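Local coordinates for protein putative non-ribosomal peptide synthetase (Actinomadura parvosata subsp. kistnae, PDB 6M7L) that is a condensation-type domain of a putative non-ribosomal peptide synthetase, probably an X-domain that recruits tailoring enzymes to the carrier-bound peptide rather than forming peptide bonds, at residues Arg97-Ile102 and Gly126-Arg131; Arg120-Thr125 and Leu145-Arg150. All blocks are in the same frame, centred on the assembly; numbering follows the deposited sequence.

How the interactions relate
The two contacts illustrate how a connection between helix and strand can be packed at both of its ends. Along the chain their segments alternate, 97-102, 120-125, 126-131, 145-150, and residues 120-131 run unbroken from the end of helix 110-119 into strand 130-136. Interaction 1 packs the lead-in to strand 100-102 (97-99) against the start of strand 130-136, the two strands of a beta-alpha-beta unit; 100-102 is an outermost strand of the five-stranded sheet within this chain. Interaction 2 packs the start of the connection on the next strand, 141-149. Their centres are about 8 Å apart. P129 O and H149 N, 2.8 Å apart, probably hydrogen-bond, and R131 NH2 probably does the same with R120 O.

Interaction 1 (Arg97-Ile102 and Gly126-Arg131); sequences RPPLEI and GEVPWR
The indole of W130 carries P98 over one face: P98 CB stands 3.7 Å from the centroid of the five-membered ring, 20° off its normal, a CH-pi contact. P98 CG extends this cover to the benzo ring, meeting CZ2 of W130 at 3.4 Å, and the two side chains lie side by side, pointing the same way. From strand 130-136 the indole packs between 97-99, V68 of helix 58-71, and V146 and A148 of strand 141-149. An alanine in place of W130 would probably leave P98 CB and CG without their aromatic surface and open a gap between 97-99 and strand 141-149. Next along, P99 CG lies 3.6 Å from R131 CB. V128 CG2 reaches P99 CD at 4.2 Å and also approaches P98 CA. The guanidinium of R131 is spent elsewhere, on R117 O and H133. A backbone hydrogen bond of P99 with A132, just past the segment, begins the parallel pairing of the beta-alpha-beta unit. Neither proline can donate from its backbone N, and the contact is apolar and CH-pi, with no hydrogen bond crossing between the segments; those of the ladder start just beyond, at P99 with A132.

Interaction 2 (Arg120-Thr125 and Leu145-Arg150); sequences RPFDLT and LVVAHR
H149, the last residue of strand 141-149, meets F122 and L124 of the loop after helix 110-119; H149 and R150 begin the stretch matching the HHxxxDG motif of condensation domains. L124 CD1 sits over the centre of one face of the imidazole, 3.9 Å from the centroid and 8° off the normal, a CH-pi contact. F122 comes to the edge instead: its CD1 lies near the imidazole plane, 3.8 Å from H149 CD2. The ring planes stand at 81°, yet the pair is oblique. H149 CB points toward the loop and CG stands anti to the backbone N (chi1 -162°). Arginine, as R150, replaces the motif's second histidine, as in the X-domains of glycopeptide synthetases, which are probably inactive in condensation. H149 ND1 is hydrogen-bonded to I151 N. At the edge of the F122 ring, CE1 packs on V147 CG1 at 3.9 Å; R131 adds a cation-pi contact and H45 an edge-to-face one. D123 shapes the loop through an Asx turn, its OD1 accepting from T125 N at 3.3 Å and, from the same face of the carboxylate, from T125 OG1, while R36 forms a salt bridge to that oxygen.

Interaction 1 (Arg97-Ile102 and Gly126-Arg131)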
loop_
_atom_site.group_PDB
_atom_site.type_symbol
_atom_site.label_atom_id
_atom_site.label_comp_id
_atom_site.label_asym_id
_atom_site.label_seq_id
_atom_site.Cartn_x
_atom_site.Cartn_y
_atom_site.Cartn_z
ATOM N N ARG A 97 11.294 -11.146 23.847
ATOM C CA ARG A 97 10.060 -11.225 23.091
ATOM C C ARG A 97 9.021 -10.314 23.746
ATOM O O ARG A 97 9.064 -10.084 24.958
ATOM C CB ARG A 97 9.552 -12.666 23.049
ATOM C CG ARG A 97 9.024 -13.168 24.385
ATOM C CD ARG A 97 8.640 -14.638 24.341
ATOM N NE ARG A 97 8.316 -15.089 22.991
ATOM C CZ ARG A 97 7.505 -16.107 22.721
ATOM N NH1 ARG A 97 6.918 -16.771 23.708
ATOM N NH2 ARG A 97 7.269 -16.454 21.463
ATOM N N PRO A 98 8.088 -9.762 22.968
ATOM C CA PRO A 98 7.072 -8.904 23.564
ATOM C C PRO A 98 6.118 -9.721 24.415
ATOM O O PRO A 98 5.830 -10.889 24.102
ATOM C CB PRO A 98 6.358 -8.304 22.340
ATOM C CG PRO A 98 6.502 -9.362 21.303
ATOM C CD PRO A 98 7.888 -9.921 21.517
ATOM N N PRO A 99 5.621 -9.160 25.513
ATOM C CA PRO A 99 4.559 -9.839 26.259
ATOM C C PRO A 99 3.268 -9.865 25.459
ATOM O O PRO A 99 2.993 -8.980 24.646
ATOM C CB PRO A 99 4.415 -8.995 27.531
ATOM C CG PRO A 99 4.992 -7.665 27.180
ATOM C CD PRO A 99 6.080 -7.931 26.184
ATOM N N LEU A 100 2.475 -10.908 25.690
ATOM C CA LEU A 100 1.201 -11.103 25.001
ATOM C C LEU A 100 0.127 -11.377 26.049
ATOM O O LEU A 100 -0.004 -12.507 26.529
ATOM C CB LEU A 100 1.286 -12.241 23.990
ATOM C CG LEU A 100 -0.037 -12.664 23.342
ATOM C CD1 LEU A 100 -0.686 -11.496 22.603
ATOM C CD2 LEU A 100 0.168 -13.849 22.407
ATOM N N GLU A 101 -0.632 -10.346 26.404
ATOM C CA GLU A 101 -1.773 -10.525 27.287
ATOM C C GLU A 101 -2.940 -11.127 26.516
ATOM O O GLU A 101 -3.230 -10.727 25.384
ATOM C CB GLU A 101 -2.196 -9.196 27.911
ATOM C CG GLU A 101 -3.483 -9.292 28.722
ATOM C CD GLU A 101 -4.002 -7.943 29.175
ATOM O OE1 GLU A 101 -4.927 -7.913 30.016
ATOM O OE2 GLU A 101 -3.489 -6.913 28.689
ATOM N N ILE A 102 -3.599 -12.098 27.135
ATOM C CA ILE A 102 -4.812 -12.702 26.601
ATOM C C ILE A 102 -5.935 -12.353 27.565
ATOM O O ILE A 102 -5.984 -12.866 28.690
ATOM C CB ILE A 102 -4.662 -14.218 26.421
ATOM C CG1 ILE A 102 -3.618 -14.509 25.337
ATOM C CG2 ILE A 102 -6.000 -14.852 26.080
ATOM C CD1 ILE A 102 -3.309 -15.976 25.153
ATOM N N GLY A 126 13.735 -1.760 31.962
ATOM C CA GLY A 126 13.670 -3.202 32.092
ATOM C C GLY A 126 12.566 -3.863 31.291
ATOM O O GLY A 126 12.036 -4.902 31.698
ATOM N N GLU A 127 12.213 -3.281 30.146
ATOM C CA GLU A 127 11.164 -3.829 29.297
ATOM C C GLU A 127 11.469 -3.506 27.844
ATOM O O GLU A 127 12.007 -2.439 27.531
ATOM C CB GLU A 127 9.785 -3.269 29.655
ATOM C CG GLU A 127 9.080 -3.963 30.799
ATOM C CD GLU A 127 7.773 -3.279 31.146
ATOM O OE1 GLU A 127 7.442 -2.265 30.492
ATOM O OE2 GLU A 127 7.079 -3.750 32.072
ATOM N N VAL A 128 11.106 -4.429 26.960
ATOM C CA VAL A 128 11.167 -4.162 25.525
ATOM C C VAL A 128 10.099 -3.121 25.215
ATOM O O VAL A 128 9.071 -3.063 25.906
ATOM C CB VAL A 128 10.989 -5.444 24.695
ATOM C CG1 VAL A 128 12.079 -6.438 25.038
ATOM C CG2 VAL A 128 9.609 -6.050 24.916
ATOM N N PRO A 129 10.294 -2.282 24.205
ATOM C CA PRO A 129 9.415 -1.118 24.036
ATOM C C PRO A 129 8.138 -1.406 23.261
ATOM O O PRO A 129 7.614 -0.513 22.586
ATOM C CB PRO A 129 10.309 -0.126 23.287
ATOM C CG PRO A 129 11.205 -1.003 22.475
ATOM C CD PRO A 129 11.415 -2.272 23.250
ATOM N N TRP A 130 7.622 -2.630 23.342
ATOM C CA TRP A 130 6.324 -2.910 22.748
ATOM C C TRP A 130 5.710 -4.124 23.427
ATOM O O TRP A 130 6.395 -4.897 24.102
ATOM C CB TRP A 130 6.420 -3.113 21.230
ATOM C CG TRP A 130 7.092 -4.376 20.789
ATOM C CD1 TRP A 130 8.271 -4.886 21.250
ATOM C CD2 TRP A 130 6.637 -5.275 19.771
ATOM N NE1 TRP A 130 8.569 -6.056 20.592
ATOM C CE2 TRP A 130 7.582 -6.315 19.679
ATOM C CE3 TRP A 130 5.517 -5.304 18.935
ATOM C CZ2 TRP A 130 7.445 -7.370 18.778
ATOM C CZ3 TRP A 130 5.379 -6.354 18.046
ATOM C CH2 TRP A 130 6.337 -7.371 17.975
ATOM N N ARG A 131 4.401 -4.270 23.245
ATOM C CA ARG A 131 3.644 -5.352 23.855
ATOM C C ARG A 131 2.352 -5.539 23.073
ATOM O O ARG A 131 1.949 -4.679 22.287
ATOM C CB ARG A 131 3.352 -5.065 25.330
ATOM C CG ARG A 131 2.801 -3.678 25.572
ATOM C CD ARG A 131 2.259 -3.512 26.980
ATOM N NE ARG A 131 1.268 -2.444 27.014
ATOM C CZ ARG A 131 1.502 -1.206 27.435
ATOM N NH1 ARG A 131 2.702 -0.867 27.889
ATOM N NH2 ARG A 131 0.527 -0.310 27.407
#

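Interaction 2 (Arg120-Thr125 and Leu145-Arg150)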
loop_
_atom_site.group_PDB
_atom_site.type_symbol
_atom_site.label_atom_id
_atom_site.label_comp_id
_atom_site.label_asym_id
_atom_site.label_seq_id
_atom_site.Cartn_x
_atom_site.Cartn_y
_atom_site.Cartn_z
ATOM N N ARG A 120 -1.048 2.257 29.206
ATOM C CA ARG A 120 -0.211 1.709 30.268
ATOM C C ARG A 120 1.251 2.064 30.017
ATOM O O ARG A 120 1.776 1.782 28.930
ATOM C CB ARG A 120 -0.370 0.192 30.367
ATOM C CG ARG A 120 -1.663 -0.276 31.007
ATOM C CD ARG A 120 -1.640 -1.777 31.237
ATOM N NE ARG A 120 -2.777 -2.221 32.038
ATOM C CZ ARG A 120 -3.033 -3.492 32.332
ATOM N NH1 ARG A 120 -2.231 -4.452 31.890
ATOM N NH2 ARG A 120 -4.093 -3.802 33.068
ATOM N N PRO A 121 1.935 2.674 30.980
ATOM C CA PRO A 121 3.303 3.143 30.735
ATOM C C PRO A 121 4.282 1.992 30.573
ATOM O O PRO A 121 4.056 0.869 31.029
ATOM C CB PRO A 121 3.627 3.968 31.987
ATOM C CG PRO A 121 2.293 4.251 32.633
ATOM C CD PRO A 121 1.445 3.065 32.311
ATOM N N PHE A 122 5.388 2.294 29.900
ATOM C CA PHE A 122 6.501 1.370 29.754
ATOM C C PHE A 122 7.606 1.734 30.737
ATOM O O PHE A 122 7.898 2.914 30.954
ATOM C CB PHE A 122 7.070 1.398 28.332
ATOM C CG PHE A 122 6.192 0.751 27.299
ATOM C CD1 PHE A 122 5.289 1.505 26.568
ATOM C CD2 PHE A 122 6.292 -0.605 27.036
ATOM C CE1 PHE A 122 4.489 0.916 25.605
ATOM C CE2 PHE A 122 5.494 -1.201 26.072
ATOM C CZ PHE A 122 4.592 -0.439 25.357
ATOM N N ASP A 123 8.218 0.714 31.331
ATOM C CA ASP A 123 9.462 0.875 32.083
ATOM C C ASP A 123 10.588 0.521 31.119
ATOM O O ASP A 123 11.064 -0.614 31.077
ATOM C CB ASP A 123 9.476 0.001 33.331
ATOM C CG ASP A 123 10.785 0.099 34.095
ATOM O OD1 ASP A 123 11.661 0.892 33.684
ATOM O OD2 ASP A 123 10.941 -0.620 35.104
ATOM N N LEU A 124 11.016 1.513 30.335
ATOM C CA LEU A 124 11.977 1.282 29.262
ATOM C C LEU A 124 13.333 0.796 29.758
ATOM O O LEU A 124 14.139 0.336 28.941
ATOM C CB LEU A 124 12.154 2.563 28.445
ATOM C CG LEU A 124 10.896 3.056 27.727
ATOM C CD1 LEU A 124 11.171 4.349 26.976
ATOM C CD2 LEU A 124 10.370 1.984 26.782
ATOM N N THR A 125 13.611 0.885 31.062
ATOM C CA THR A 125 14.876 0.370 31.573
ATOM C C THR A 125 14.879 -1.150 31.656
ATOM O O THR A 125 15.920 -1.775 31.431
ATOM C CB THR A 125 15.185 0.969 32.947
ATOM O OG1 THR A 125 14.194 0.550 33.892
ATOM C CG2 THR A 125 15.203 2.490 32.875
ATOM N N LEU A 145 -4.419 -5.876 19.991
ATOM C CA LEU A 145 -3.859 -4.545 20.168
ATOM C C LEU A 145 -2.348 -4.661 20.266
ATOM O O LEU A 145 -1.832 -5.484 21.029
ATOM C CB LEU A 145 -4.417 -3.864 21.421
ATOM C CG LEU A 145 -3.746 -2.548 21.830
ATOM C CD1 LEU A 145 -4.006 -1.451 20.806
ATOM C CD2 LEU A 145 -4.211 -2.117 23.209
ATOM N N VAL A 146 -1.645 -3.850 19.485
ATOM C CA VAL A 146 -0.191 -3.764 19.536
ATOM C C VAL A 146 0.162 -2.342 19.934
ATOM O O VAL A 146 -0.241 -1.385 19.261
ATOM C CB VAL A 146 0.458 -4.141 18.194
ATOM C CG1 VAL A 146 1.974 -3.984 18.278
ATOM C CG2 VAL A 146 0.081 -5.564 17.801
ATOM N N VAL A 147 0.894 -2.202 21.034
ATOM C CA VAL A 147 1.364 -0.911 21.516
ATOM C C VAL A 147 2.881 -0.904 21.424
ATOM O O VAL A 147 3.535 -1.892 21.773
ATOM C CB VAL A 147 0.898 -0.639 22.959
ATOM C CG1 VAL A 147 1.251 0.782 23.375
ATOM C CG2 VAL A 147 -0.597 -0.886 23.092
ATOM N N ALA A 148 3.437 0.203 20.941
ATOM C CA ALA A 148 4.879 0.366 20.843
ATOM C C ALA A 148 5.242 1.772 21.292
ATOM O O ALA A 148 4.625 2.743 20.845
ATOM C CB ALA A 148 5.376 0.115 19.415
ATOM N N HIS A 149 6.229 1.880 22.177
ATOM C CA HIS A 149 6.648 3.190 22.648
ATOM C C HIS A 149 7.313 3.961 21.515
ATOM O O HIS A 149 8.008 3.381 20.674
ATOM C CB HIS A 149 7.603 3.055 23.833
ATOM C CG HIS A 149 7.735 4.309 24.640
ATOM N ND1 HIS A 149 8.490 5.383 24.225
ATOM C CD2 HIS A 149 7.189 4.667 25.825
ATOM C CE1 HIS A 149 8.410 6.348 25.124
ATOM N NE2 HIS A 149 7.626 5.939 26.105
ATOM N N ARG A 150 7.094 5.277 21.489
ATOM C CA ARG A 150 7.629 6.086 20.397
ATOM C C ARG A 150 9.145 6.219 20.444
ATOM O O ARG A 150 9.726 6.816 19.530
ATOM C CB ARG A 150 6.979 7.470 20.396
ATOM C CG ARG A 150 5.468 7.442 20.228
ATOM C CD ARG A 150 4.891 8.843 20.093
ATOM N NE ARG A 150 4.216 9.023 18.810
ATOM C CZ ARG A 150 2.920 8.806 18.612
ATOM N NH1 ARG A 150 2.392 8.991 17.410
ATOM N NH2 ARG A 150 2.153 8.407 19.616
#